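Side-chain contacts in phosphoglycolate phosphatase (Lactobacillus plantarum, PDB 2HDO), which probably hydrolyses 2-phosphoglycolate to glycolate and inorganic phosphate, as a hydrolase of the haloacid dehalogenase (HAD) superfamily: residues V74-S77 with H78-Q81; K138-P141 with L142-L145. One frame throughout, in Å; residues are numbered along the deposited sequence.

Contact 1: residues V74-S77 with H78-Q81; sequences VMAS and HYDQ. With PO4 (phosphate ion), chain C.
His78 donates three hydrogen bonds, to Met75 O, to Gln81 and to a phosphate, in the turn between helix 64-75 and the 3-10 segment 79-81. Its backbone bond, His78 N to Met75 O over 2.9 Å, closes a type I turn from Met75 to His78. Both ring nitrogens donate as well. His78 NE2 gives a nearly straight bond of 2.6 Å to O1 of the phosphate in chain C, an ion probably from the crystallisation liquor, which sits at the ring edge. His78 ND1 donates to Gln81 OE1 at 2.7 Å, the acceptor standing 23° off the imidazole plane. With CG beside its own backbone N (chi1 -72°), the imidazole swings back along the chain, and His78 CD2 at its edge comes 3.1 Å from Val74 O. Two waters bridge the turn: water 1 joins Ala76 O to Tyr79 N, and water 2 links Ser77 O, weakly, to Asp80 N.

The ring of Tyr79 meets both backbone and side chains: Met75 O lies over the centre of one face. The apolar contact is that of Ala76 CB, 4.1 Å from Tyr79 CE2. Met75, here selenomethionine, places SE 5.5 Å from the centroid of the Tyr79 ring in an oblique Met-aromatic contact, and Met75 SE also meets His78 CB. Beyond the turn, Tyr79 touches helix 109-116, whereas His78 and Gln81 face helix 19-31, where Thr24 OG1 bonds Gln81 NE2.

Because both ring nitrogens act as donors, His78 is probably protonated and positively charged, a state the neighbouring anion would favour.

Contact 2: residues K138-P141 with L142-L145; sequences KPDP and LPLL. With PO4 (phosphate ion), chain B.
The carboxylate of Asp140 is the flat group here: Asp140 OD1 accepts from Leu142 N at 2.9 Å, met on the anti side and 18° out of the carboxylate plane. With CG anti to the backbone N (chi1 -168°), the acid runs alongside the Leu142 side chain, and Asp140 OD1 also lies 3.2 Å from Leu142 CB. Putting an alanine here would remove that acceptor and is likely to leave the Leu142 N-H without its capping partner at the helix start.

The proline rings pack beside this cap. Pro143 CD lies 3.1 Å from Asp140 O, and Pro143 CG approaches Lys138 N. Pro141 O accepts from Leu145 N at 3.0 Å. Pro141 CB rests 4.0 Å from Leu145 CD1.

The Lys138 side chain leads away from the helix start; bent at chi3 (-85°), it brings Lys138 NZ to O1 of the phosphate in chain B at 2.9 Å, with salt bridges to Asp10 and Asp167 and a hydrogen bond to Val104 O. Asp12 N and Thr105 OG1 help hold the same anion. A lysine beside the DxDx(T/V)-type aspartates, just ahead of an aspartate-capped helix, is consistent with the phosphate-binding active site of a HAD phosphatase.

From the N terminus, the chain first lays down strand 6-9, then strand 16-17 and the helices that lead to contact 1. There, residues 74-81 carry the chain from helix 64-75, between helices 19-31 and 109-116, into strand 83-84, the antiparallel partner of strand 16-17. Contact 2 comes after strand 125-129, at one edge of the parallel sheet; residues 138-145 pass from a loop into helix 142-150, next to strand 158-162 and helix 165-174. Contact 1 closes a local turn and contact 2 caps the start of helix 142-150; neither closes a long loop. The two stand in series, neither nested nor crossed. The centres of contact 1 and contact 2 are about 27 Å apart, on opposite sides of the chain's centre.

Contact 1: residues V74-S77 with H78-Q81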
loop_
_atom_site.group_PDB
_atom_site.type_symbol
_atom_site.label_atom_id
_atom_site.label_comp_id
_atom_site.label_asym_id
_atom_site.label_seq_id
_atom_site.Cartn_x
_atom_site.Cartn_y
_atom_site.Cartn_z
ATOM N N VAL A 74 -13.079 8.752 10.084
ATOM C CA VAL A 74 -13.442 9.646 8.988
ATOM C C VAL A 74 -13.262 8.980 7.636
ATOM O O VAL A 74 -14.104 9.102 6.740
ATOM C CB VAL A 74 -12.618 10.956 9.044
ATOM C CG1 VAL A 74 -12.949 11.817 7.840
ATOM C CG2 VAL A 74 -12.922 11.705 10.316
HETATM N N MSE A 75 -12.160 8.264 7.488
HETATM C CA MSE A 75 -11.867 7.587 6.234
HETATM C C MSE A 75 -12.969 6.596 5.859
HETATM O O MSE A 75 -13.269 6.427 4.687
HETATM C CB MSE A 75 -10.508 6.879 6.329
HETATM C CG MSE A 75 -10.149 6.062 5.079
HETATM SE SE MSE A 75 -10.270 7.136 3.371
HETATM C CE MSE A 75 -8.410 7.839 3.335
ATOM N N ALA A 76 -13.624 5.988 6.843
ATOM C CA ALA A 76 -14.647 4.992 6.512
ATOM C C ALA A 76 -15.889 5.628 5.833
ATOM O O ALA A 76 -16.716 4.920 5.227
ATOM C CB ALA A 76 -15.025 4.188 7.730
ATOM N N SER A 77 -15.983 6.955 5.839
ATOM C CA SER A 77 -16.985 7.674 5.030
ATOM C C SER A 77 -16.553 8.129 3.640
ATOM O O SER A 77 -17.327 8.804 2.957
ATOM C CB SER A 77 -17.454 8.893 5.799
ATOM O OG SER A 77 -18.275 8.432 6.833
ATOM N N HIS A 78 -15.340 7.785 3.227
ATOM C CA HIS A 78 -14.746 8.333 1.995
ATOM C C HIS A 78 -14.326 7.305 0.964
ATOM O O HIS A 78 -13.670 7.647 -0.002
ATOM C CB HIS A 78 -13.580 9.260 2.343
ATOM C CG HIS A 78 -14.039 10.547 2.947
ATOM N ND1 HIS A 78 -14.333 11.660 2.188
ATOM C CD2 HIS A 78 -14.338 10.871 4.227
ATOM C CE1 HIS A 78 -14.756 12.629 2.985
ATOM N NE2 HIS A 78 -14.776 12.173 4.228
ATOM N N TYR A 79 -14.706 6.052 1.133
ATOM C CA TYR A 79 -14.328 5.048 0.151
ATOM C C TYR A 79 -14.849 5.354 -1.245
ATOM O O TYR A 79 -14.198 4.977 -2.242
ATOM C CB TYR A 79 -14.798 3.677 0.593
ATOM C CG TYR A 79 -14.232 3.251 1.920
ATOM C CD1 TYR A 79 -12.876 3.305 2.158
ATOM C CD2 TYR A 79 -15.051 2.781 2.928
ATOM C CE1 TYR A 79 -12.345 2.914 3.352
ATOM C CE2 TYR A 79 -14.525 2.380 4.121
ATOM C CZ TYR A 79 -13.174 2.450 4.324
ATOM O OH TYR A 79 -12.656 2.057 5.510
ATOM N N ASP A 80 -15.985 6.036 -1.356
ATOM C CA ASP A 80 -16.507 6.408 -2.688
ATOM C C ASP A 80 -15.679 7.499 -3.399
ATOM O O ASP A 80 -15.900 7.772 -4.587
ATOM C CB ASP A 80 -17.987 6.826 -2.612
ATOM N N GLN A 81 -14.772 8.145 -2.673
ATOM C CA GLN A 81 -13.828 9.115 -3.217
ATOM C C GLN A 81 -12.562 8.404 -3.696
ATOM O O GLN A 81 -11.623 9.060 -4.137
ATOM C CB GLN A 81 -13.499 10.136 -2.111
ATOM C CG GLN A 81 -12.591 11.372 -2.422
ATOM C CD GLN A 81 -12.503 12.391 -1.203
ATOM O OE1 GLN A 81 -13.065 12.151 -0.123
ATOM N NE2 GLN A 81 -11.798 13.512 -1.406
HETATM P P PO4 C . -16.819 13.454 6.841
HETATM O O1 PO4 C . -15.564 13.851 6.084
HETATM O O2 PO4 C . -16.572 13.312 8.364
HETATM O O3 PO4 C . -17.358 12.122 6.334
HETATM O O4 PO4 C . -17.846 14.527 6.561
HETATM O O HOH W 1 -17.367 5.140 2.658
HETATM O O HOH W 2 -17.846 6.878 0.627
#

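Contact 2: residues K138-P141 with L142-L145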
loop_
_atom_site.group_PDB
_atom_site.type_symbol
_atom_site.label_atom_id
_atom_site.label_comp_id
_atom_site.label_asym_id
_atom_site.label_seq_id
_atom_site.Cartn_x
_atom_site.Cartn_y
_atom_site.Cartn_z
ATOM N N LYS A 138 5.470 -2.380 8.202
ATOM C CA LYS A 138 6.401 -1.915 7.183
ATOM C C LYS A 138 7.092 -0.652 7.712
ATOM O O LYS A 138 6.439 0.194 8.297
ATOM C CB LYS A 138 5.647 -1.611 5.873
ATOM C CG LYS A 138 4.979 -2.843 5.264
ATOM C CD LYS A 138 4.458 -2.609 3.834
ATOM C CE LYS A 138 3.089 -2.000 3.808
ATOM N NZ LYS A 138 2.513 -1.760 2.431
ATOM N N PRO A 139 8.394 -0.462 7.439
ATOM C CA PRO A 139 9.302 -1.212 6.593
ATOM C C PRO A 139 9.973 -2.413 7.216
ATOM O O PRO A 139 10.873 -2.981 6.619
ATOM C CB PRO A 139 10.346 -0.165 6.194
ATOM C CG PRO A 139 10.423 0.725 7.388
ATOM C CD PRO A 139 9.029 0.764 7.953
ATOM N N ASP A 140 9.510 -2.851 8.377
ATOM C CA ASP A 140 9.962 -4.161 8.865
ATOM C C ASP A 140 9.539 -5.241 7.828
ATOM O O ASP A 140 8.443 -5.125 7.220
ATOM C CB ASP A 140 9.358 -4.485 10.227
ATOM C CG ASP A 140 10.019 -5.672 10.889
ATOM O OD1 ASP A 140 9.722 -6.849 10.572
ATOM O OD2 ASP A 140 10.909 -5.418 11.727
ATOM N N PRO A 141 10.403 -6.235 7.576
ATOM C CA PRO A 141 10.060 -7.260 6.579
ATOM C C PRO A 141 8.982 -8.276 6.990
ATOM O O PRO A 141 8.430 -8.961 6.130
ATOM C CB PRO A 141 11.387 -7.975 6.350
ATOM C CG PRO A 141 12.157 -7.767 7.633
ATOM C CD PRO A 141 11.780 -6.411 8.090
ATOM N N LEU A 142 8.677 -8.377 8.279
ATOM C CA LEU A 142 7.788 -9.423 8.792
ATOM C C LEU A 142 6.428 -9.503 8.062
ATOM O O LEU A 142 5.997 -10.601 7.730
ATOM C CB LEU A 142 7.537 -9.217 10.266
ATOM C CG LEU A 142 6.680 -10.308 10.920
ATOM C CD1 LEU A 142 7.365 -11.625 10.715
ATOM C CD2 LEU A 142 6.445 -9.990 12.380
ATOM N N PRO A 143 5.751 -8.356 7.820
ATOM C CA PRO A 143 4.461 -8.514 7.136
ATOM C C PRO A 143 4.588 -9.159 5.725
ATOM O O PRO A 143 3.756 -9.981 5.360
ATOM C CB PRO A 143 3.943 -7.072 7.030
ATOM C CG PRO A 143 4.743 -6.273 8.053
ATOM C CD PRO A 143 6.056 -6.940 8.130
ATOM N N LEU A 144 5.607 -8.776 4.948
ATOM C CA LEU A 144 5.832 -9.387 3.635
ATOM C C LEU A 144 6.220 -10.866 3.730
ATOM O O LEU A 144 5.704 -11.705 3.004
ATOM C CB LEU A 144 6.886 -8.595 2.857
ATOM C CG LEU A 144 7.265 -9.078 1.477
ATOM C CD1 LEU A 144 6.027 -9.366 0.643
ATOM C CD2 LEU A 144 8.165 -8.068 0.783
ATOM N N LEU A 145 7.103 -11.180 4.661
ATOM C CA LEU A 145 7.540 -12.538 4.815
ATOM C C LEU A 145 6.372 -13.398 5.336
ATOM O O LEU A 145 6.266 -14.553 4.984
ATOM C CB LEU A 145 8.733 -12.591 5.762
ATOM C CG LEU A 145 10.006 -12.048 5.138
ATOM C CD1 LEU A 145 11.119 -11.969 6.187
ATOM C CD2 LEU A 145 10.454 -12.890 3.960
HETATM P P PO4 B . -0.623 0.868 2.083
HETATM O O1 PO4 B . 0.390 0.078 2.956
HETATM O O2 PO4 B . -1.751 0.127 1.334
HETATM O O3 PO4 B . 0.200 1.649 1.028
HETATM O O4 PO4 B . -1.328 1.889 2.983
#